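Local coordinates for protein type III restriction-modification enzyme EcoP15I Mod subunit (Escherichia coli, PDB 4ZCF) that methylates the second adenine of the 5'-CAGCAG-3' recognition site from S-adenosyl-L-methionine and, together with the Res subunit, supports DNA restriction, at residues 226-231 with 240-245; 571-576 with 601-606. All coordinates share one frame; numbering follows the deposited sequence.

Contact 1 (226-231 with 240-245); sequences WKNATD and EHEYII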
loop_
_atom_site.group_PDB
_atom_site.type_symbol
_atom_site.label_atom_id
_atom_site.label_comp_id
_atom_site.label_asym_id
_atom_site.label_seq_id
_atom_site.Cartn_x
_atom_site.Cartn_y
_atom_site.Cartn_z
ATOM N N TRP A 226 -8.337 -7.937 15.870
ATOM C CA TRP A 226 -7.992 -9.097 16.693
ATOM C C TRP A 226 -8.602 -8.936 18.105
ATOM O O TRP A 226 -8.114 -8.130 18.896
ATOM C CB TRP A 226 -6.449 -9.326 16.734
ATOM C CG TRP A 226 -6.015 -10.576 17.459
ATOM C CD1 TRP A 226 -6.688 -11.759 17.530
ATOM C CD2 TRP A 226 -4.795 -10.767 18.178
ATOM N NE1 TRP A 226 -6.019 -12.634 18.350
ATOM C CE2 TRP A 226 -4.825 -12.077 18.715
ATOM C CE3 TRP A 226 -3.681 -9.943 18.458
ATOM C CZ2 TRP A 226 -3.775 -12.593 19.496
ATOM C CZ3 TRP A 226 -2.642 -10.450 19.230
ATOM C CH2 TRP A 226 -2.691 -11.757 19.743
ATOM N N LYS A 227 -9.726 -9.632 18.366
ATOM C CA LYS A 227 -10.379 -9.656 19.677
ATOM C C LYS A 227 -9.637 -10.776 20.448
ATOM O O LYS A 227 -9.860 -11.971 20.213
ATOM C CB LYS A 227 -11.904 -9.850 19.538
ATOM C CG LYS A 227 -12.588 -10.448 20.758
ATOM C CD LYS A 227 -13.152 -9.453 21.715
ATOM C CE LYS A 227 -13.972 -10.170 22.772
ATOM N NZ LYS A 227 -13.194 -11.147 23.595
ATOM N N ASN A 228 -8.657 -10.352 21.274
ATOM C CA ASN A 228 -7.672 -11.177 21.961
ATOM C C ASN A 228 -7.681 -11.160 23.481
ATOM O O ASN A 228 -6.855 -11.836 24.104
ATOM C CB ASN A 228 -6.286 -10.738 21.466
ATOM C CG ASN A 228 -5.872 -9.340 21.864
ATOM O OD1 ASN A 228 -6.694 -8.452 22.052
ATOM N ND2 ASN A 228 -4.564 -9.103 21.997
ATOM N N ALA A 229 -8.560 -10.349 24.085
ATOM C CA ALA A 229 -8.640 -10.202 25.544
ATOM C C ALA A 229 -10.077 -10.293 26.033
ATOM O O ALA A 229 -11.009 -10.152 25.235
ATOM C CB ALA A 229 -8.025 -8.878 25.976
ATOM N N THR A 230 -10.237 -10.556 27.350
ATOM C CA THR A 230 -11.487 -10.640 28.083
ATOM C C THR A 230 -11.251 -9.848 29.350
ATOM O O THR A 230 -10.546 -10.304 30.254
ATOM C CB THR A 230 -11.880 -12.097 28.294
ATOM O OG1 THR A 230 -12.013 -12.708 27.011
ATOM C CG2 THR A 230 -13.192 -12.246 29.043
ATOM N N ASP A 231 -11.755 -8.621 29.372
ATOM C CA ASP A 231 -11.562 -7.734 30.499
ATOM C C ASP A 231 -12.858 -7.516 31.207
ATOM O O ASP A 231 -13.767 -6.895 30.647
ATOM C CB ASP A 231 -10.926 -6.400 30.058
ATOM C CG ASP A 231 -10.210 -5.673 31.180
ATOM O OD1 ASP A 231 -10.533 -5.935 32.359
ATOM O OD2 ASP A 231 -9.323 -4.849 30.882
ATOM N N GLU A 240 -10.971 -4.970 24.465
ATOM C CA GLU A 240 -10.735 -6.389 24.258
ATOM C C GLU A 240 -10.171 -6.702 22.868
ATOM O O GLU A 240 -10.091 -7.870 22.471
ATOM C CB GLU A 240 -12.051 -7.141 24.505
ATOM C CG GLU A 240 -12.464 -7.147 25.975
ATOM C CD GLU A 240 -13.792 -7.809 26.267
ATOM O OE1 GLU A 240 -14.697 -7.757 25.406
ATOM O OE2 GLU A 240 -13.935 -8.376 27.369
ATOM N N HIS A 241 -9.715 -5.655 22.156
ATOM C CA HIS A 241 -9.185 -5.819 20.827
ATOM C C HIS A 241 -8.012 -4.894 20.484
ATOM O O HIS A 241 -7.770 -3.871 21.131
ATOM C CB HIS A 241 -10.312 -5.704 19.776
ATOM C CG HIS A 241 -10.664 -4.295 19.387
ATOM N ND1 HIS A 241 -11.567 -3.554 20.118
ATOM C CD2 HIS A 241 -10.231 -3.544 18.342
ATOM C CE1 HIS A 241 -11.661 -2.382 19.505
ATOM N NE2 HIS A 241 -10.873 -2.326 18.434
ATOM N N GLU A 242 -7.315 -5.272 19.420
ATOM C CA GLU A 242 -6.259 -4.511 18.788
ATOM C C GLU A 242 -6.366 -4.741 17.268
ATOM O O GLU A 242 -7.343 -5.323 16.797
ATOM C CB GLU A 242 -4.888 -4.847 19.374
ATOM C CG GLU A 242 -4.647 -6.318 19.664
ATOM C CD GLU A 242 -3.204 -6.550 20.030
ATOM O OE1 GLU A 242 -2.865 -6.396 21.226
ATOM O OE2 GLU A 242 -2.397 -6.791 19.103
ATOM N N TYR A 243 -5.398 -4.278 16.510
ATOM C CA TYR A 243 -5.480 -4.331 15.053
ATOM C C TYR A 243 -4.269 -4.921 14.372
ATOM O O TYR A 243 -3.218 -5.059 14.966
ATOM C CB TYR A 243 -5.739 -2.904 14.486
ATOM C CG TYR A 243 -6.787 -2.089 15.226
ATOM C CD1 TYR A 243 -8.127 -2.139 14.856
ATOM C CD2 TYR A 243 -6.431 -1.247 16.278
ATOM C CE1 TYR A 243 -9.099 -1.414 15.549
ATOM C CE2 TYR A 243 -7.396 -0.510 16.976
ATOM C CZ TYR A 243 -8.726 -0.581 16.592
ATOM O OH TYR A 243 -9.687 0.137 17.261
ATOM N N ILE A 244 -4.437 -5.248 13.105
ATOM C CA ILE A 244 -3.430 -5.713 12.157
ATOM C C ILE A 244 -3.723 -4.940 10.852
ATOM O O ILE A 244 -4.716 -5.231 10.184
ATOM C CB ILE A 244 -3.379 -7.262 11.967
ATOM C CG1 ILE A 244 -3.308 -7.993 13.366
ATOM C CG2 ILE A 244 -2.198 -7.662 11.025
ATOM C CD1 ILE A 244 -3.283 -9.521 13.422
ATOM N N ILE A 245 -2.912 -3.892 10.567
ATOM C CA ILE A 245 -3.010 -3.105 9.339
ATOM C C ILE A 245 -2.269 -3.874 8.222
ATOM O O ILE A 245 -1.239 -4.475 8.482
ATOM C CB ILE A 245 -2.600 -1.606 9.466
ATOM C CG1 ILE A 245 -1.116 -1.390 9.312
ATOM C CG2 ILE A 245 -3.146 -0.919 10.732
ATOM C CD1 ILE A 245 -0.808 0.011 8.897
#
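Strands 220-227 and 241-248 run antiparallel in the mixed sheet of the Rossmann-like methyltransferase domain, and here their pairing ends in a loop. Trp226 and Glu242 form a hydrogen-bonded pair: Trp226 N reaches Glu242 O at 2.9 Å, and Glu242 N returns to Trp226 O at 3.0 Å. Beyond it, Glu240 O receives two weak bonds, from Asn228 N and Ala229 N, as segment 226-231 leaves the strand after Lys227. Trp226 and Glu242 lie side by side on one face. The indole, its CG anti to the backbone N (chi1 -175°), presents its CE3 edge to Glu242 OE2 at 3.5 Å, with ring and carboxylate planes 82° apart. Asn228 CB sits over the indole centre, 3.4 Å above the plane. Tyr126 OH hydrogen-bonds Glu242 OE2 and so helps hold this carboxylate. The extended Glu240 side chain runs alongside Lys227, whose NZ bonds Ala229 O at 2.9 Å. Lys387 of the second subunit forms a salt bridge with Glu240 OE2, and Ser389 of that subunit bonds OE1, so Glu240 lies at the interface with the second subunit. On the loop side, Asp231 N donates to the anti lone pair of Glu240 OE2 at 3.0 Å.

Contact 2 (571-576 with 601-606); sequences AHLCDG and KDFAPN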
loop_
_atom_site.group_PDB
_atom_site.type_symbol
_atom_site.label_atom_id
_atom_site.label_comp_id
_atom_site.label_asym_id
_atom_site.label_seq_id
_atom_site.Cartn_x
_atom_site.Cartn_y
_atom_site.Cartn_z
ATOM N N ALA A 571 40.670 -19.686 -2.532
ATOM C CA ALA A 571 39.668 -18.775 -3.091
ATOM C C ALA A 571 38.264 -19.229 -2.697
ATOM O O ALA A 571 38.104 -20.280 -2.064
ATOM C CB ALA A 571 39.799 -18.724 -4.604
ATOM N N HIS A 572 37.247 -18.423 -3.043
ATOM C CA HIS A 572 35.845 -18.698 -2.725
ATOM C C HIS A 572 34.968 -18.321 -3.895
ATOM O O HIS A 572 35.171 -17.274 -4.492
ATOM C CB HIS A 572 35.397 -17.951 -1.454
ATOM C CG HIS A 572 36.437 -17.917 -0.376
ATOM N ND1 HIS A 572 36.544 -18.933 0.555
ATOM C CD2 HIS A 572 37.417 -17.009 -0.147
ATOM C CE1 HIS A 572 37.568 -18.606 1.325
ATOM N NE2 HIS A 572 38.124 -17.459 0.942
ATOM N N LEU A 573 34.008 -19.187 -4.233
ATOM C CA LEU A 573 33.054 -18.978 -5.319
ATOM C C LEU A 573 31.657 -18.848 -4.719
ATOM O O LEU A 573 31.287 -19.651 -3.851
ATOM C CB LEU A 573 33.118 -20.148 -6.332
ATOM C CG LEU A 573 32.341 -19.989 -7.665
ATOM C CD1 LEU A 573 32.938 -18.892 -8.551
ATOM C CD2 LEU A 573 32.270 -21.303 -8.434
ATOM N N CYS A 574 30.902 -17.818 -5.160
ATOM C CA CYS A 574 29.533 -17.541 -4.711
ATOM C C CYS A 574 28.734 -16.780 -5.740
ATOM O O CYS A 574 28.971 -15.586 -5.924
ATOM C CB CYS A 574 29.503 -16.824 -3.365
ATOM S SG CYS A 574 27.831 -16.418 -2.784
ATOM N N ASP A 575 27.732 -17.449 -6.344
ATOM C CA ASP A 575 26.824 -16.881 -7.340
ATOM C C ASP A 575 27.587 -16.209 -8.494
ATOM O O ASP A 575 27.480 -14.995 -8.691
ATOM C CB ASP A 575 25.776 -15.944 -6.673
ATOM C CG ASP A 575 24.509 -15.642 -7.470
ATOM O OD1 ASP A 575 24.175 -16.430 -8.392
ATOM O OD2 ASP A 575 23.815 -14.650 -7.133
ATOM N N GLY A 576 28.382 -17.010 -9.212
ATOM C CA GLY A 576 29.171 -16.569 -10.359
ATOM C C GLY A 576 30.373 -15.683 -10.079
ATOM O O GLY A 576 31.174 -15.453 -10.987
ATOM N N LYS A 601 33.700 -28.494 -15.401
ATOM C CA LYS A 601 32.350 -28.229 -15.930
ATOM C C LYS A 601 31.441 -27.474 -14.930
ATOM O O LYS A 601 30.462 -26.840 -15.348
ATOM C CB LYS A 601 31.676 -29.544 -16.403
ATOM C CG LYS A 601 31.436 -30.581 -15.292
ATOM C CD LYS A 601 31.564 -32.014 -15.776
ATOM C CE LYS A 601 32.956 -32.571 -15.586
ATOM N NZ LYS A 601 33.058 -33.963 -16.098
ATOM N N ASP A 602 31.761 -27.565 -13.621
ATOM C CA ASP A 602 31.022 -26.926 -12.526
ATOM C C ASP A 602 31.675 -25.584 -12.133
ATOM O O ASP A 602 31.203 -24.922 -11.204
ATOM C CB ASP A 602 30.897 -27.873 -11.297
ATOM C CG ASP A 602 30.940 -29.372 -11.591
ATOM O OD1 ASP A 602 30.006 -29.876 -12.259
ATOM O OD2 ASP A 602 31.905 -30.040 -11.147
ATOM N N PHE A 603 32.756 -25.186 -12.849
ATOM C CA PHE A 603 33.481 -23.933 -12.620
ATOM C C PHE A 603 33.254 -22.915 -13.763
ATOM O O PHE A 603 33.992 -22.894 -14.761
ATOM C CB PHE A 603 34.975 -24.188 -12.363
ATOM C CG PHE A 603 35.747 -23.019 -11.788
ATOM C CD1 PHE A 603 35.748 -22.769 -10.423
ATOM C CD2 PHE A 603 36.526 -22.211 -12.604
ATOM C CE1 PHE A 603 36.501 -21.720 -9.887
ATOM C CE2 PHE A 603 37.258 -21.147 -12.068
ATOM C CZ PHE A 603 37.241 -20.908 -10.715
ATOM N N ALA A 604 32.219 -22.063 -13.598
ATOM C CA ALA A 604 31.880 -21.038 -14.577
ATOM C C ALA A 604 31.711 -19.606 -13.971
ATOM O O ALA A 604 30.613 -19.036 -14.043
ATOM C CB ALA A 604 30.653 -21.464 -15.378
ATOM N N PRO A 605 32.786 -18.994 -13.394
ATOM C CA PRO A 605 32.645 -17.619 -12.877
ATOM C C PRO A 605 32.664 -16.573 -13.994
ATOM O O PRO A 605 33.230 -16.804 -15.057
ATOM C CB PRO A 605 33.826 -17.460 -11.918
ATOM C CG PRO A 605 34.837 -18.438 -12.369
ATOM C CD PRO A 605 34.171 -19.482 -13.239
ATOM N N ASN A 606 32.042 -15.425 -13.747
ATOM C CA ASN A 606 31.909 -14.342 -14.719
ATOM C C ASN A 606 32.396 -13.026 -14.144
ATOM O O ASN A 606 32.428 -12.008 -14.838
ATOM C CB ASN A 606 30.442 -14.226 -15.159
ATOM C CG ASN A 606 29.452 -14.314 -14.024
ATOM O OD1 ASN A 606 29.192 -13.338 -13.314
ATOM N ND2 ASN A 606 28.903 -15.503 -13.809
#
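Segment 601-606, in the loop that follows helix 587-598, lies against the end of strand 569-574 through one backbone bond and a few apolar contacts. Its opening residues keep clear of the strand; Asp602 N is held locally by Asp600 OD1. Phe603 is the first to turn in. With CG anti to the backbone N (chi1 -166°), its ring is carried back toward the sheet, where CD1 lies 4.3 Å from Leu573 CD2. The same ring packs on Val564 of the neighbouring strand 562-566 and on Leu593 and Val597 of the preceding helix, so Leu573 adds to a wider apolar cluster. Ala604 leads the chain past and packs on Tyr543 of the Res subunit. Pro605 then brings its own ring back: CD rests 3.6 Å above the plane of the Phe603 ring, displaced toward its rim, while CB meets Leu573 CD1 at 3.8 Å. The two methyl branches of Leu573 are thereby divided, CD2 to the phenylalanine and CD1 to the proline, whose side chain the leucine crosses at about a right angle. At Asn606 the polar link is made: its backbone N donates to Gly576 O at 2.9 Å, nearly straight at 164° and in the plane of the carbonyl. The Asn606 side chain folds over the same glycine, its chi1 of 44° turning the amide back so that ND2 lies 3.6 Å from Gly576 CA. Gly576, with positive phi, sits in the two-residue turn of the beta hairpin 569-574/577-580. Strand 577-580 runs on through helix 587-598 to its parallel neighbour 607-611, a beta-alpha-beta crossover whose return loop packs on the adjoining hairpin turn in the mixed sheet of the C-terminal domain.

Both contacts are partly buried and lie where a sheet strand gives way to loop, yet they share no element: contact 1 pairs two strands of the catalytic domain's large sheet, whereas contact 2 sets a loop against a strand end and turn in the C-terminal domain. Their centres are 52 Å apart, on opposite sides of the chain's centre. Polarity separates them most clearly. Contact 1 relies on main-chain pairing and carboxylates, with salt-bridge and hydroxyl partners, as well as some packing, from the second subunit; contact 2 combines one backbone bond with leucine, phenylalanine and proline packing, and its neighbour in the assembly is the Res chain. Contact 1 also lies closer to the bound DNA, about 16 Å at nearest atoms against about 34 Å.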